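Local coordinates for zinc finger (CCCH type) motif-containing protein (Toxoplasma gondii, PDB 7NG2), which probably reads N6-methyladenosine marks in messenger RNA through its YTH domain, the part of the longer CPSF4 protein held in this chain, at residues 65-76 against 99-110. Numbering follows the deposited sequence.
Sequences SGGFQGFGRMMS and RVMWLKQCKIEF
Strands 67-74 and 99-109 pair antiparallel, their N-to-C directions 169° apart, with register shifts between Phe-68 and Gly-70 and between Phe-71 and Gly-72. At the second shift Phe-71 O takes two N-H groups, Leu-103 N at 2.8 Å and, over a longer bond, Lys-104 N, so that Leu-103 and Lys-104 together face Phe-71 as a classic beta bulge. The Phe-71 ring packs obliquely against this bulge, its CE1 3.5 Å from Lys-104 CB and its CE2 against Leu-103 CB. Lys-104 turns its amine away to Arg-150 O and Ser-152 OG.

At one end, Phe-110 N bonds Gly-66 O, and the aromatic side chain folds back across the glycines. Gly-67 CA sits over the ring centre, 3.7 Å from the Phe-110 centroid, a CH-pi contact. An edge of the same ring, led by CE1, meets one face of Phe-68 in a T-shaped pair with planes at 79°. Phe-68 also lies alongside Ile-108, its CB 3.7 Å from Ile-108 CG2.

At the other end, the Met-75 chain is bent at chi2 and chi3, and its CG comes 3.5 Å from the backbone Met-101 N. Met-75 SD also weakly accepts a bond from Arg-73 NH1, in the plane of that guanidinium, whose NH2 is held by Asp-54 O. Ser-76 OG accepts Arg-99 N at 3.0 Å along an almost straight bond (177°), and a water donates to this hydroxyl and accepts a weak bond from Arg-99 NE.

Helix 137-149 packs on Phe-68 and Phe-71, while Trp-102, on the reverse face, meets helix 24-33: neighbouring central strands between helices, as in the alpha/beta fold of YTH domains.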
loop_
_atom_site.group_PDB
_atom_site.type_symbol
_atom_site.label_atom_id
_atom_site.label_comp_id
_atom_site.label_asym_id
_atom_site.label_seq_id
_atom_site.Cartn_x
_atom_site.Cartn_y
_atom_site.Cartn_z
ATOM N N SER A 65 -13.780 1.131 4.963
ATOM C CA SER A 65 -13.224 0.915 6.288
ATOM C C SER A 65 -13.052 2.211 7.064
ATOM O O SER A 65 -12.903 2.165 8.288
ATOM C CB SER A 65 -11.879 0.204 6.179
ATOM O OG SER A 65 -10.903 1.065 5.618
ATOM N N GLY A 66 -13.077 3.351 6.380
ATOM C CA GLY A 66 -12.880 4.635 7.020
ATOM C C GLY A 66 -11.448 4.999 7.346
ATOM O O GLY A 66 -11.227 6.017 8.010
ATOM N N GLY A 67 -10.464 4.216 6.904
ATOM C CA GLY A 67 -9.086 4.509 7.244
ATOM C C GLY A 67 -8.112 3.492 6.703
ATOM O O GLY A 67 -8.361 2.859 5.675
ATOM N N PHE A 68 -6.985 3.343 7.389
ATOM C CA PHE A 68 -5.911 2.462 6.953
ATOM C C PHE A 68 -5.808 1.267 7.885
ATOM O O PHE A 68 -5.996 1.395 9.101
ATOM C CB PHE A 68 -4.550 3.172 6.950
ATOM C CG PHE A 68 -4.433 4.280 5.940
ATOM C CD1 PHE A 68 -4.340 4.010 4.583
ATOM C CD2 PHE A 68 -4.394 5.601 6.356
ATOM C CE1 PHE A 68 -4.210 5.046 3.657
ATOM C CE2 PHE A 68 -4.267 6.633 5.438
ATOM C CZ PHE A 68 -4.178 6.362 4.088
ATOM N N GLN A 69 -5.460 0.116 7.313
ATOM C CA GLN A 69 -5.199 -1.096 8.073
ATOM C C GLN A 69 -3.711 -1.371 8.241
ATOM O O GLN A 69 -3.346 -2.317 8.948
ATOM C CB GLN A 69 -5.888 -2.309 7.428
ATOM C CG GLN A 69 -7.410 -2.292 7.518
ATOM C CD GLN A 69 -8.030 -1.280 6.578
ATOM O OE1 GLN A 69 -7.796 -1.322 5.376
ATOM N NE2 GLN A 69 -8.814 -0.358 7.126
ATOM N N GLY A 70 -2.858 -0.565 7.636
ATOM C CA GLY A 70 -1.431 -0.740 7.767
ATOM C C GLY A 70 -0.732 -0.349 6.484
ATOM O O GLY A 70 -1.302 0.275 5.598
ATOM N N PHE A 71 0.540 -0.732 6.403
ATOM C CA PHE A 71 1.319 -0.412 5.219
ATOM C C PHE A 71 2.390 -1.470 5.010
ATOM O O PHE A 71 2.748 -2.215 5.926
ATOM C CB PHE A 71 1.910 1.012 5.244
ATOM C CG PHE A 71 2.981 1.237 6.285
ATOM C CD1 PHE A 71 2.637 1.642 7.564
ATOM C CD2 PHE A 71 4.328 1.094 5.975
ATOM C CE1 PHE A 71 3.615 1.880 8.525
ATOM C CE2 PHE A 71 5.300 1.331 6.926
ATOM C CZ PHE A 71 4.944 1.724 8.205
ATOM N N GLY A 72 2.870 -1.538 3.772
ATOM C CA GLY A 72 3.895 -2.497 3.418
ATOM C C GLY A 72 4.820 -1.940 2.360
ATOM O O GLY A 72 4.594 -0.859 1.814
ATOM N N ARG A 73 5.897 -2.676 2.098
ATOM C CA ARG A 73 6.860 -2.325 1.064
ATOM C C ARG A 73 6.679 -3.263 -0.123
ATOM O O ARG A 73 6.557 -4.481 0.049
ATOM C CB ARG A 73 8.288 -2.450 1.604
ATOM C CG ARG A 73 9.360 -2.020 0.613
ATOM C CD ARG A 73 10.753 -2.252 1.174
ATOM N NE ARG A 73 11.797 -1.689 0.322
ATOM C CZ ARG A 73 12.361 -2.329 -0.702
ATOM N NH1 ARG A 73 11.980 -3.559 -1.006
ATOM N NH2 ARG A 73 13.328 -1.738 -1.408
ATOM N N MET A 74 6.633 -2.691 -1.322
ATOM C CA MET A 74 6.662 -3.501 -2.532
ATOM C C MET A 74 8.040 -4.140 -2.664
ATOM O O MET A 74 9.061 -3.450 -2.643
ATOM C CB MET A 74 6.384 -2.605 -3.732
ATOM C CG MET A 74 6.304 -3.317 -5.061
ATOM S SD MET A 74 5.887 -2.135 -6.345
ATOM C CE MET A 74 5.800 -3.204 -7.773
ATOM N N MET A 75 8.076 -5.469 -2.796
ATOM C CA MET A 75 9.330 -6.211 -2.753
ATOM C C MET A 75 9.767 -6.760 -4.099
ATOM O O MET A 75 10.921 -7.184 -4.228
ATOM C CB MET A 75 9.214 -7.386 -1.775
ATOM C CG MET A 75 8.839 -6.993 -0.349
ATOM S SD MET A 75 10.001 -5.862 0.441
ATOM C CE MET A 75 11.450 -6.902 0.582
ATOM N N SER A 76 8.886 -6.785 -5.089
ATOM C CA SER A 76 9.236 -7.333 -6.386
ATOM C C SER A 76 8.376 -6.673 -7.444
ATOM O O SER A 76 7.348 -6.065 -7.144
ATOM C CB SER A 76 9.024 -8.858 -6.430
ATOM O OG SER A 76 7.652 -9.193 -6.643
ATOM N N ARG A 99 5.297 -9.297 -4.811
ATOM C CA ARG A 99 5.544 -9.519 -3.395
ATOM C C ARG A 99 5.417 -8.216 -2.615
ATOM O O ARG A 99 5.847 -7.148 -3.071
ATOM C CB ARG A 99 6.934 -10.119 -3.186
ATOM C CG ARG A 99 6.993 -11.616 -3.452
ATOM C CD ARG A 99 8.305 -12.231 -2.987
ATOM N NE ARG A 99 9.442 -11.761 -3.770
ATOM C CZ ARG A 99 10.480 -11.102 -3.263
ATOM N NH1 ARG A 99 10.528 -10.830 -1.964
ATOM N NH2 ARG A 99 11.469 -10.716 -4.056
ATOM N N VAL A 100 4.832 -8.325 -1.425
ATOM C CA VAL A 100 4.700 -7.223 -0.480
ATOM C C VAL A 100 5.165 -7.716 0.880
ATOM O O VAL A 100 4.882 -8.855 1.269
ATOM C CB VAL A 100 3.236 -6.740 -0.386
ATOM C CG1 VAL A 100 3.083 -5.647 0.675
ATOM C CG2 VAL A 100 2.761 -6.242 -1.729
ATOM N N MET A 101 5.886 -6.864 1.599
ATOM C CA MET A 101 6.272 -7.119 2.980
ATOM C C MET A 101 5.437 -6.181 3.840
ATOM O O MET A 101 5.632 -4.962 3.799
ATOM C CB MET A 101 7.765 -6.848 3.161
ATOM C CG MET A 101 8.259 -6.878 4.604
ATOM S SD MET A 101 10.028 -6.520 4.774
ATOM C CE MET A 101 10.759 -7.957 3.993
ATOM N N TRP A 102 4.497 -6.733 4.602
ATOM C CA TRP A 102 3.729 -5.895 5.508
ATOM C C TRP A 102 4.638 -5.401 6.627
ATOM O O TRP A 102 5.392 -6.178 7.222
ATOM C CB TRP A 102 2.518 -6.654 6.052
ATOM C CG TRP A 102 1.364 -6.648 5.086
ATOM C CD1 TRP A 102 1.246 -7.384 3.934
ATOM C CD2 TRP A 102 0.172 -5.858 5.179
ATOM N NE1 TRP A 102 0.058 -7.094 3.311
ATOM C CE2 TRP A 102 -0.622 -6.165 4.053
ATOM C CE3 TRP A 102 -0.301 -4.919 6.102
ATOM C CZ2 TRP A 102 -1.865 -5.578 3.834
ATOM C CZ3 TRP A 102 -1.538 -4.340 5.882
ATOM C CH2 TRP A 102 -2.304 -4.669 4.754
ATOM N N LEU A 103 4.601 -4.094 6.874
ATOM C CA LEU A 103 5.464 -3.458 7.856
ATOM C C LEU A 103 4.713 -2.941 9.069
ATOM O O LEU A 103 5.341 -2.636 10.089
ATOM C CB LEU A 103 6.233 -2.298 7.202
ATOM C CG LEU A 103 7.167 -2.766 6.082
ATOM C CD1 LEU A 103 7.750 -1.588 5.305
ATOM C CD2 LEU A 103 8.280 -3.641 6.657
ATOM N N LYS A 104 3.389 -2.815 8.977
ATOM C CA LYS A 104 2.567 -2.466 10.128
ATOM C C LYS A 104 1.147 -2.923 9.842
ATOM O O LYS A 104 0.669 -2.784 8.717
ATOM C CB LYS A 104 2.551 -0.952 10.369
ATOM C CG LYS A 104 1.795 -0.517 11.618
ATOM C CD LYS A 104 2.471 -1.015 12.886
ATOM C CE LYS A 104 1.806 -0.483 14.145
ATOM N NZ LYS A 104 2.652 -0.760 15.353
ATOM N N GLN A 105 0.507 -3.500 10.854
ATOM C CA GLN A 105 -0.937 -3.695 10.887
ATOM C C GLN A 105 -1.479 -2.826 12.012
ATOM O O GLN A 105 -0.984 -2.891 13.140
ATOM C CB GLN A 105 -1.282 -5.153 11.179
ATOM C CG GLN A 105 -0.830 -6.123 10.106
ATOM C CD GLN A 105 -1.077 -7.568 10.484
ATOM O OE1 GLN A 105 -2.198 -7.955 10.807
ATOM N NE2 GLN A 105 -0.029 -8.376 10.432
ATOM N N CYS A 106 -2.490 -2.015 11.718
ATOM C CA CYS A 106 -2.969 -1.063 12.708
ATOM C C CYS A 106 -4.396 -0.688 12.354
ATOM O O CYS A 106 -4.959 -1.151 11.358
ATOM C CB CYS A 106 -2.130 0.218 12.691
ATOM S SG CYS A 106 -2.108 1.067 11.090
ATOM N N LYS A 107 -4.968 0.181 13.174
ATOM C CA LYS A 107 -6.232 0.837 12.877
ATOM C C LYS A 107 -6.023 2.331 13.052
ATOM O O LYS A 107 -5.626 2.784 14.132
ATOM C CB LYS A 107 -7.332 0.331 13.807
ATOM C CG LYS A 107 -7.495 -1.175 13.765
ATOM C CD LYS A 107 -8.925 -1.606 13.992
ATOM C CE LYS A 107 -9.047 -3.121 13.943
ATOM N NZ LYS A 107 -10.410 -3.585 14.323
ATOM N N ILE A 108 -6.268 3.090 11.990
ATOM C CA ILE A 108 -6.274 4.549 12.052
ATOM C C ILE A 108 -7.343 5.050 11.095
ATOM O O ILE A 108 -7.453 4.563 9.969
ATOM C CB ILE A 108 -4.884 5.147 11.742
ATOM C CG1 ILE A 108 -4.882 6.662 11.954
ATOM C CG2 ILE A 108 -4.426 4.783 10.330
ATOM C CD1 ILE A 108 -3.487 7.267 11.960
ATOM N N GLU A 109 -8.158 5.993 11.548
ATOM C CA GLU A 109 -9.267 6.505 10.755
ATOM C C GLU A 109 -8.857 7.782 10.037
ATOM O O GLU A 109 -8.134 8.612 10.596
ATOM C CB GLU A 109 -10.473 6.806 11.649
ATOM C CG GLU A 109 -11.000 5.613 12.425
ATOM C CD GLU A 109 -11.793 4.654 11.554
ATOM O OE1 GLU A 109 -12.415 5.113 10.571
ATOM O OE2 GLU A 109 -11.797 3.441 11.854
ATOM N N PHE A 110 -9.354 7.952 8.806
ATOM C CA PHE A 110 -9.130 9.203 8.090
ATOM C C PHE A 110 -9.543 10.395 8.944
ATOM O O PHE A 110 -8.873 11.434 8.949
ATOM C CB PHE A 110 -9.929 9.221 6.784
ATOM C CG PHE A 110 -9.490 8.192 5.766
ATOM C CD1 PHE A 110 -8.155 8.026 5.430
ATOM C CD2 PHE A 110 -10.434 7.403 5.128
ATOM C CE1 PHE A 110 -7.775 7.080 4.478
ATOM C CE2 PHE A 110 -10.062 6.460 4.179
ATOM C CZ PHE A 110 -8.731 6.300 3.857
HETATM O O HOH W 1 8.049 -12.311 -6.896
#